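Long-range contacts in cell division control protein (PDB 6RPP), which is an intein lodged in an archaeal MCM replicative helicase, which in its natural form probably excises itself by protein splicing and joins the flanking segments: residues 114-122 with 131-139; 75-83 with 90-98. The protein carries 2 engineered substitutions. One frame throughout, in Å; residues are numbered along the deposited sequence.

Contact 1. Residues 114-122 with 131-139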
loop_
_atom_site.group_PDB
_atom_site.type_symbol
_atom_site.label_atom_id
_atom_site.label_comp_id
_atom_site.label_asym_id
_atom_site.label_seq_id
_atom_site.Cartn_x
_atom_site.Cartn_y
_atom_site.Cartn_z
ATOM N N ASP A 114 10.777 -8.601 -7.351
ATOM C CA ASP A 114 10.742 -9.993 -7.814
ATOM C C ASP A 114 9.576 -10.254 -8.773
ATOM O O ASP A 114 9.482 -11.361 -9.322
ATOM C CB ASP A 114 10.615 -10.945 -6.608
ATOM C CG ASP A 114 11.786 -10.835 -5.630
ATOM O OD1 ASP A 114 12.797 -10.196 -5.976
ATOM O OD2 ASP A 114 11.693 -11.386 -4.508
ATOM N N LEU A 115 8.708 -9.258 -8.991
ATOM C CA LEU A 115 7.589 -9.411 -9.926
ATOM C C LEU A 115 8.065 -9.532 -11.358
ATOM O O LEU A 115 9.053 -8.905 -11.771
ATOM C CB LEU A 115 6.658 -8.213 -9.881
ATOM C CG LEU A 115 5.788 -7.973 -8.661
ATOM C CD1 LEU A 115 5.112 -6.621 -8.876
ATOM C CD2 LEU A 115 4.731 -9.008 -8.577
ATOM N N GLU A 116 7.365 -10.358 -12.103
ATOM C CA GLU A 116 7.639 -10.521 -13.516
ATOM C C GLU A 116 6.395 -10.121 -14.291
ATOM O O GLU A 116 5.274 -10.239 -13.794
ATOM C CB GLU A 116 8.032 -11.963 -13.855
ATOM C CG GLU A 116 9.182 -12.512 -13.001
ATOM C CD GLU A 116 10.567 -12.115 -13.509
ATOM O OE1 GLU A 116 10.812 -12.186 -14.737
ATOM O OE2 GLU A 116 11.421 -11.750 -12.665
ATOM N N GLU A 117 6.605 -9.661 -15.522
ATOM C CA GLU A 117 5.459 -9.418 -16.380
ATOM C C GLU A 117 4.618 -10.672 -16.520
ATOM O O GLU A 117 5.148 -11.771 -16.755
ATOM C CB GLU A 117 5.923 -8.919 -17.747
ATOM C CG GLU A 117 6.746 -7.655 -17.581
ATOM C CD GLU A 117 7.245 -7.067 -18.892
ATOM O OE1 GLU A 117 6.883 -7.597 -19.978
ATOM O OE2 GLU A 117 7.995 -6.061 -18.806
ATOM N N GLY A 118 3.295 -10.499 -16.375
ATOM C CA GLY A 118 2.344 -11.598 -16.403
ATOM C C GLY A 118 1.896 -12.070 -15.032
ATOM O O GLY A 118 0.857 -12.743 -14.933
ATOM N N ASN A 119 2.666 -11.774 -13.981
ATOM C CA ASN A 119 2.239 -12.127 -12.629
ATOM C C ASN A 119 0.918 -11.420 -12.349
ATOM O O ASN A 119 0.797 -10.202 -12.544
ATOM C CB ASN A 119 3.265 -11.697 -11.575
ATOM C CG ASN A 119 4.568 -12.512 -11.568
ATOM O OD1 ASN A 119 5.504 -12.053 -10.891
ATOM N ND2 ASN A 119 4.644 -13.669 -12.237
ATOM N N LYS A 120 -0.081 -12.163 -11.895
ATOM C CA LYS A 120 -1.388 -11.547 -11.600
ATOM C C LYS A 120 -1.476 -11.035 -10.155
ATOM O O LYS A 120 -1.294 -11.795 -9.198
ATOM C CB LYS A 120 -2.483 -12.589 -11.875
ATOM C CG LYS A 120 -2.601 -12.907 -13.352
ATOM C CD LYS A 120 -3.734 -13.909 -13.592
ATOM C CE LYS A 120 -4.023 -14.032 -15.065
ATOM N NZ LYS A 120 -5.171 -14.960 -15.338
ATOM N N ILE A 121 -1.829 -9.749 -9.991
ATOM C CA ILE A 121 -1.931 -9.142 -8.669
ATOM C C ILE A 121 -3.380 -8.736 -8.445
ATOM O O ILE A 121 -4.174 -8.616 -9.377
ATOM C CB ILE A 121 -0.987 -7.924 -8.445
ATOM C CG1 ILE A 121 -1.261 -6.795 -9.435
ATOM C CG2 ILE A 121 0.491 -8.418 -8.562
ATOM C CD1 ILE A 121 -0.665 -5.466 -9.000
ATOM N N ALA A 122 -3.711 -8.491 -7.188
ATOM C CA ALA A 122 -5.093 -8.273 -6.804
ATOM C C ALA A 122 -5.503 -6.807 -6.974
ATOM O O ALA A 122 -4.836 -5.911 -6.462
ATOM C CB ALA A 122 -5.266 -8.701 -5.344
ATOM N N TRP A 131 -7.934 -10.346 -10.790
ATOM C CA TRP A 131 -6.516 -10.709 -10.816
ATOM C C TRP A 131 -5.930 -10.203 -12.128
ATOM O O TRP A 131 -6.313 -10.662 -13.225
ATOM C CB TRP A 131 -6.312 -12.220 -10.649
ATOM C CG TRP A 131 -6.686 -12.643 -9.256
ATOM C CD1 TRP A 131 -7.852 -13.241 -8.868
ATOM C CD2 TRP A 131 -5.890 -12.524 -8.084
ATOM N NE1 TRP A 131 -7.833 -13.487 -7.523
ATOM C CE2 TRP A 131 -6.633 -13.068 -7.014
ATOM C CE3 TRP A 131 -4.615 -12.022 -7.829
ATOM C CZ2 TRP A 131 -6.151 -13.100 -5.712
ATOM C CZ3 TRP A 131 -4.134 -12.057 -6.526
ATOM C CH2 TRP A 131 -4.905 -12.580 -5.489
ATOM N N ASP A 132 -4.949 -9.302 -12.040
ATOM C CA ASP A 132 -4.565 -8.448 -13.150
ATOM C C ASP A 132 -3.067 -8.603 -13.429
ATOM O O ASP A 132 -2.249 -8.325 -12.547
ATOM C CB ASP A 132 -4.935 -6.993 -12.779
ATOM C CG ASP A 132 -4.683 -6.001 -13.874
ATOM O OD1 ASP A 132 -4.277 -6.375 -14.991
ATOM O OD2 ASP A 132 -4.900 -4.788 -13.555
ATOM N N GLU A 133 -2.716 -9.042 -14.641
ATOM C CA GLU A 133 -1.304 -9.246 -14.996
ATOM C C GLU A 133 -0.483 -7.978 -14.860
ATOM O O GLU A 133 -0.833 -6.916 -15.406
ATOM C CB GLU A 133 -1.180 -9.751 -16.434
ATOM C CG GLU A 133 -1.815 -11.124 -16.591
ATOM C CD GLU A 133 -1.654 -11.705 -17.980
ATOM O OE1 GLU A 133 -0.856 -11.161 -18.767
ATOM O OE2 GLU A 133 -2.327 -12.715 -18.278
ATOM N N VAL A 134 0.668 -8.102 -14.198
ATOM C CA VAL A 134 1.641 -7.017 -14.303
ATOM C C VAL A 134 2.070 -6.853 -15.770
ATOM O O VAL A 134 2.342 -7.839 -16.489
ATOM C CB VAL A 134 2.844 -7.312 -13.385
ATOM C CG1 VAL A 134 3.975 -6.287 -13.606
ATOM C CG2 VAL A 134 2.411 -7.350 -11.932
ATOM N N ALA A 135 2.151 -5.596 -16.229
ATOM C CA ALA A 135 2.558 -5.195 -17.567
ATOM C C ALA A 135 4.037 -4.841 -17.628
ATOM O O ALA A 135 4.740 -5.294 -18.533
ATOM C CB ALA A 135 1.706 -4.002 -18.065
ATOM N N GLU A 136 4.523 -4.057 -16.673
ATOM C CA GLU A 136 5.895 -3.598 -16.635
ATOM C C GLU A 136 6.211 -3.186 -15.210
ATOM O O GLU A 136 5.334 -2.688 -14.469
ATOM C CB GLU A 136 6.157 -2.396 -17.574
ATOM C CG GLU A 136 5.896 -2.546 -19.051
ATOM C CD GLU A 136 4.549 -1.957 -19.458
ATOM O OE1 GLU A 136 4.096 -0.986 -18.800
ATOM O OE2 GLU A 136 3.945 -2.466 -20.427
ATOM N N ILE A 137 7.472 -3.348 -14.842
ATOM C CA ILE A 137 8.005 -2.817 -13.596
ATOM C C ILE A 137 9.197 -1.960 -13.966
ATOM O O ILE A 137 10.100 -2.440 -14.665
ATOM C CB ILE A 137 8.459 -3.912 -12.616
ATOM C CG1 ILE A 137 7.324 -4.914 -12.358
ATOM C CG2 ILE A 137 9.015 -3.261 -11.309
ATOM C CD1 ILE A 137 7.595 -6.262 -13.041
ATOM N N LEU A 138 9.224 -0.724 -13.481
ATOM C CA LEU A 138 10.281 0.224 -13.867
ATOM C C LEU A 138 10.896 0.847 -12.624
ATOM O O LEU A 138 10.187 1.512 -11.848
ATOM C CB LEU A 138 9.722 1.333 -14.764
ATOM C CG LEU A 138 10.739 2.387 -15.216
ATOM C CD1 LEU A 138 12.035 1.737 -15.736
ATOM C CD2 LEU A 138 10.130 3.287 -16.284
ATOM N N GLU A 139 12.218 0.696 -12.477
ATOM C CA GLU A 139 12.942 1.324 -11.382
ATOM C C GLU A 139 13.123 2.821 -11.621
ATOM O O GLU A 139 13.341 3.230 -12.764
ATOM C CB GLU A 139 14.304 0.654 -11.283
ATOM C CG GLU A 139 15.080 0.966 -10.070
ATOM C CD GLU A 139 16.328 0.124 -10.014
ATOM O OE1 GLU A 139 16.270 -0.984 -9.437
ATOM O OE2 GLU A 139 17.351 0.561 -10.585
HETATM O O HOH W 1 9.063 -5.143 -16.596
HETATM O O HOH W 2 -0.211 -14.704 -16.487
HETATM O O HOH W 3 -7.652 -13.159 -13.916
#
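Ala122 and Trp131 sit across from each other on the antiparallel hairpin, the alanine methyl over one face of the indole in a CH-pi contact, with CB 4.1 Å from the centroid of the six-membered ring. Trp131 holds CG anti to its carbonyl carbon (chi1 -69°), which lays the benzo part of the ring along the neighbouring strand; its CE3 edge comes 3.6 Å from Lys120 O. Leu58, Leu61 and Leu102 add apolar contacts to the indole. On the same face Lys120 and Glu133 run extended side by side, CG to CG 3.8 Å, yet NZ and OE2 stay 4.7 Å apart; Glu133 spends OE1 on a salt bridge to Arg86.

Farther along, the Val134 CG2 branch reaches to 4.0 Å from Ile121 CG2, and Leu115 meets it at about a right angle through CD1. Ile137 brings CD1 against Leu115 CB, 3.8 Å away. At the type II turn 116-119, Gly118 N donates to Val134 O and Val134 N to Asn119 O. Asn119 OD1 braces that turn, taking Glu116 N from above its carbonyl plane (2.8 Å) and also Arg110. A water links Glu117 OE2 to Ile137 N. Ile121 and Asp132 share two main-chain bonds, and the buried Asp132 carboxylate goes to Thr85 and Gly87: backbone pairs the strands, while Asp132 and Glu133 find their partners outside the hairpin.

Contact 2. Residues 75-83 with 90-98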
loop_
_atom_site.group_PDB
_atom_site.type_symbol
_atom_site.label_atom_id
_atom_site.label_comp_id
_atom_site.label_asym_id
_atom_site.label_seq_id
_atom_site.Cartn_x
_atom_site.Cartn_y
_atom_site.Cartn_z
ATOM N N THR A 75 12.029 6.544 5.849
ATOM C CA THR A 75 12.967 7.043 4.861
ATOM C C THR A 75 12.840 6.260 3.550
ATOM O O THR A 75 12.838 5.021 3.533
ATOM C CB THR A 75 14.397 6.945 5.410
ATOM O OG1 THR A 75 14.465 7.664 6.647
ATOM C CG2 THR A 75 15.420 7.532 4.464
ATOM N N ALA A 76 12.786 6.984 2.455
ATOM C CA ALA A 76 12.734 6.316 1.167
ATOM C C ALA A 76 14.041 5.558 0.907
ATOM O O ALA A 76 15.150 6.035 1.236
ATOM C CB ALA A 76 12.489 7.334 0.060
ATOM N N PRO A 77 13.965 4.386 0.290
ATOM C CA PRO A 77 15.188 3.728 -0.189
ATOM C C PRO A 77 15.859 4.470 -1.365
ATOM O O PRO A 77 15.313 5.463 -1.889
ATOM C CB PRO A 77 14.677 2.340 -0.592
ATOM C CG PRO A 77 13.254 2.551 -0.996
ATOM C CD PRO A 77 12.727 3.605 0.001
ATOM N N LYS A 78 17.049 4.004 -1.754
ATOM C CA LYS A 78 17.777 4.691 -2.793
ATOM C C LYS A 78 17.093 4.530 -4.141
ATOM O O LYS A 78 17.265 5.392 -5.023
ATOM C CB LYS A 78 19.213 4.160 -2.822
ATOM C CG LYS A 78 20.050 4.494 -1.573
ATOM C CD LYS A 78 20.238 6.004 -1.414
ATOM C CE LYS A 78 21.437 6.356 -0.510
ATOM N NZ LYS A 78 21.616 7.855 -0.371
ATOM N N LYS A 79 16.326 3.440 -4.328
ATOM C CA LYS A 79 15.607 3.149 -5.568
ATOM C C LYS A 79 14.172 2.816 -5.217
ATOM O O LYS A 79 13.896 2.276 -4.146
ATOM C CB LYS A 79 16.226 1.950 -6.385
ATOM C CG LYS A 79 17.684 2.217 -6.711
ATOM C CD LYS A 79 18.321 1.212 -7.635
ATOM C CE LYS A 79 19.471 1.855 -8.433
ATOM N NZ LYS A 79 19.327 3.333 -8.637
ATOM N N MET A 80 13.248 3.150 -6.137
ATOM C CA MET A 80 11.836 2.790 -6.035
ATOM C C MET A 80 11.385 2.096 -7.319
ATOM O O MET A 80 12.113 2.039 -8.300
ATOM C CB MET A 80 10.939 4.033 -5.765
ATOM C CG MET A 80 11.214 4.843 -4.470
ATOM S SD MET A 80 10.402 4.010 -3.083
ATOM C CE MET A 80 8.648 4.399 -3.423
ATOM N N MET A 81 10.173 1.502 -7.286
ATOM C CA MET A 81 9.654 0.779 -8.449
ATOM C C MET A 81 8.284 1.306 -8.815
ATOM O O MET A 81 7.416 1.434 -7.954
ATOM C CB MET A 81 9.540 -0.747 -8.210
ATOM C CG MET A 81 10.778 -1.475 -7.814
ATOM S SD MET A 81 11.648 -1.710 -9.331
ATOM C CE MET A 81 12.975 -2.799 -8.803
ATOM N N LEU A 82 8.066 1.531 -10.100
ATOM C CA LEU A 82 6.736 1.824 -10.616
ATOM C C LEU A 82 6.196 0.525 -11.174
ATOM O O LEU A 82 6.803 -0.065 -12.070
ATOM C CB LEU A 82 6.794 2.920 -11.695
ATOM C CG LEU A 82 5.611 3.022 -12.655
ATOM C CD1 LEU A 82 4.383 3.485 -11.873
ATOM C CD2 LEU A 82 5.949 3.972 -13.812
ATOM N N VAL A 83 5.031 0.114 -10.695
ATOM C CA VAL A 83 4.409 -1.139 -11.109
ATOM C C VAL A 83 3.172 -0.790 -11.892
ATOM O O VAL A 83 2.348 -0.002 -11.414
ATOM C CB VAL A 83 4.060 -2.005 -9.903
ATOM C CG1 VAL A 83 3.275 -3.284 -10.325
ATOM C CG2 VAL A 83 5.315 -2.346 -9.180
ATOM N N ARG A 90 -1.588 1.658 -11.622
ATOM C CA ARG A 90 -0.194 2.104 -11.520
ATOM C C ARG A 90 0.089 2.414 -10.052
ATOM O O ARG A 90 -0.753 3.049 -9.390
ATOM C CB ARG A 90 0.029 3.375 -12.330
ATOM C CG ARG A 90 -0.179 3.257 -13.845
ATOM C CD ARG A 90 -0.220 4.654 -14.460
ATOM N NE ARG A 90 0.791 4.839 -15.504
ATOM C CZ ARG A 90 1.955 5.459 -15.319
ATOM N NH1 ARG A 90 2.266 5.962 -14.124
ATOM N NH2 ARG A 90 2.809 5.581 -16.333
ATOM N N ILE A 91 1.248 2.001 -9.524
ATOM C CA ILE A 91 1.568 2.377 -8.141
ATOM C C ILE A 91 3.092 2.441 -8.034
ATOM O O ILE A 91 3.809 1.669 -8.681
ATOM C CB ILE A 91 0.944 1.369 -7.138
ATOM C CG1 ILE A 91 1.099 1.889 -5.683
ATOM C CG2 ILE A 91 1.559 -0.051 -7.337
ATOM C CD1 ILE A 91 0.277 1.114 -4.696
ATOM N N ARG A 92 3.596 3.321 -7.164
ATOM C CA ARG A 92 5.031 3.479 -6.934
ATOM C C ARG A 92 5.328 2.999 -5.533
ATOM O O ARG A 92 4.699 3.493 -4.563
ATOM C CB ARG A 92 5.450 4.947 -7.142
ATOM C CG ARG A 92 5.241 5.437 -8.591
ATOM C CD ARG A 92 5.732 6.795 -8.832
ATOM N NE ARG A 92 5.463 7.247 -10.201
ATOM C CZ ARG A 92 6.282 7.116 -11.242
ATOM N NH1 ARG A 92 7.488 6.575 -11.099
ATOM N NH2 ARG A 92 5.898 7.577 -12.434
ATOM N N VAL A 93 6.216 1.985 -5.424
ATOM C CA VAL A 93 6.449 1.279 -4.161
ATOM C C VAL A 93 7.935 1.053 -3.944
ATOM O O VAL A 93 8.745 1.102 -4.882
ATOM C CB VAL A 93 5.722 -0.078 -4.097
ATOM C CG1 VAL A 93 4.197 0.098 -4.310
ATOM C CG2 VAL A 93 6.239 -1.002 -5.191
ATOM N N THR A 94 8.287 0.739 -2.675
ATOM C CA THR A 94 9.662 0.347 -2.430
ATOM C C THR A 94 9.957 -1.024 -3.062
ATOM O O THR A 94 9.058 -1.839 -3.317
ATOM C CB THR A 94 9.952 0.279 -0.935
ATOM O OG1 THR A 94 9.119 -0.739 -0.363
ATOM C CG2 THR A 94 9.643 1.610 -0.251
ATOM N N PRO A 95 11.225 -1.312 -3.327
ATOM C CA PRO A 95 11.526 -2.566 -4.030
ATOM C C PRO A 95 11.138 -3.814 -3.253
ATOM O O PRO A 95 10.845 -4.843 -3.873
ATOM C CB PRO A 95 13.048 -2.489 -4.245
ATOM C CG PRO A 95 13.304 -0.975 -4.298
ATOM C CD PRO A 95 12.395 -0.403 -3.255
ATOM N N THR A 96 11.129 -3.776 -1.914
ATOM C CA THR A 96 10.730 -4.958 -1.147
ATOM C C THR A 96 9.259 -4.972 -0.778
ATOM O O THR A 96 8.835 -5.924 -0.122
ATOM C CB THR A 96 11.563 -5.109 0.149
ATOM O OG1 THR A 96 11.385 -3.977 1.020
ATOM C CG2 THR A 96 13.023 -5.249 -0.178
ATOM N N HIS A 97 8.475 -3.995 -1.234
ATOM C CA HIS A 97 7.051 -3.997 -0.936
ATOM C C HIS A 97 6.398 -5.228 -1.551
ATOM O O HIS A 97 6.533 -5.439 -2.770
ATOM C CB HIS A 97 6.442 -2.728 -1.516
ATOM C CG HIS A 97 4.972 -2.625 -1.318
ATOM N ND1 HIS A 97 4.415 -2.062 -0.194
ATOM C CD2 HIS A 97 3.944 -2.992 -2.119
ATOM C CE1 HIS A 97 3.100 -2.168 -0.264
ATOM N NE2 HIS A 97 2.783 -2.675 -1.446
ATOM N N PRO A 98 5.649 -6.030 -0.782
ATOM C CA PRO A 98 5.079 -7.255 -1.346
ATOM C C PRO A 98 3.701 -7.031 -1.946
ATOM O O PRO A 98 2.927 -6.189 -1.501
ATOM C CB PRO A 98 5.006 -8.201 -0.141
ATOM C CG PRO A 98 4.865 -7.308 1.021
ATOM C CD PRO A 98 5.596 -6.018 0.690
#
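Leu82 places CG anti to the backbone N (chi1 160°), while Arg92 keeps its own CG beside N (chi1 -64°) and runs extended to NE, and these two torsions bring the leucine branches against the guanidinium. Leu82 CD1 lies over the centre of that flat group, 4.1 Å above its plane, and CB comes 3.8 Å from Arg92 NH1. Arg92 also makes a cation-pi contact with Tyr140, so one side chain ties the outermost strand 90-93 to two others in the sheet. With an alanine here in place of Arg92, Leu82 would probably lose the guanidinium face its CD1 packs on, and Tyr140 its cationic partner.

Met80 is bent at both chi2 and chi3, which folds its methyl back over the opposing main chain, CE 3.5 Å from Val93 C, with SD beside Thr94 CG2. Thr94 CG2 meets Pro77 CD at 3.7 Å while OG1 bonds to Ala2 O and Ala4 N. Next to it the Pro95 ring packs on Pro77 CG and presses its CD to 3.2 Å from Lys79 O; Met81 CG comes up to Pro95 CA.

On the face of Met81 and Val83, Val83 CB packs on Ile91 CG2 at 4.1 Å. Both the Met81-Val93 and Val83-Ile91 pairs are doubly hydrogen-bonded, Val83 N to Ile91 O being nearly linear at 2.8 Å. Thr94 to His97 form a type I turn whose sequence, Thr-Pro-Thr-His, matches the TxxH motif of intein block B, which in this family assists the first splicing step. Pro77 and Met80 thus pack against the start of this turn, His97 N to Thr94 O closes it, and the N-terminal main chain holds the Thr94 hydroxyl.

In the fold
Contact 2 closes before contact 1 opens along the chain, and their centres lie about 13 Å apart. Both are hairpins of one antiparallel sheet, in which strands 90-93, 80-85, 128-140 and 120-125 follow one another, so the hairpins sit side by side. The seam runs between strands 80-85 and 128-140: Leu82 N and Leu138 O are 2.7 Å apart in a probable hydrogen bond, and the sulfur of Met81 packs on Ile137. Within the intein's HINT fold this sheet therefore joins both hairpins, and its edge strand 90-93 runs straight into the Thr94-His97 turn, whose sequence fits the splicing motif.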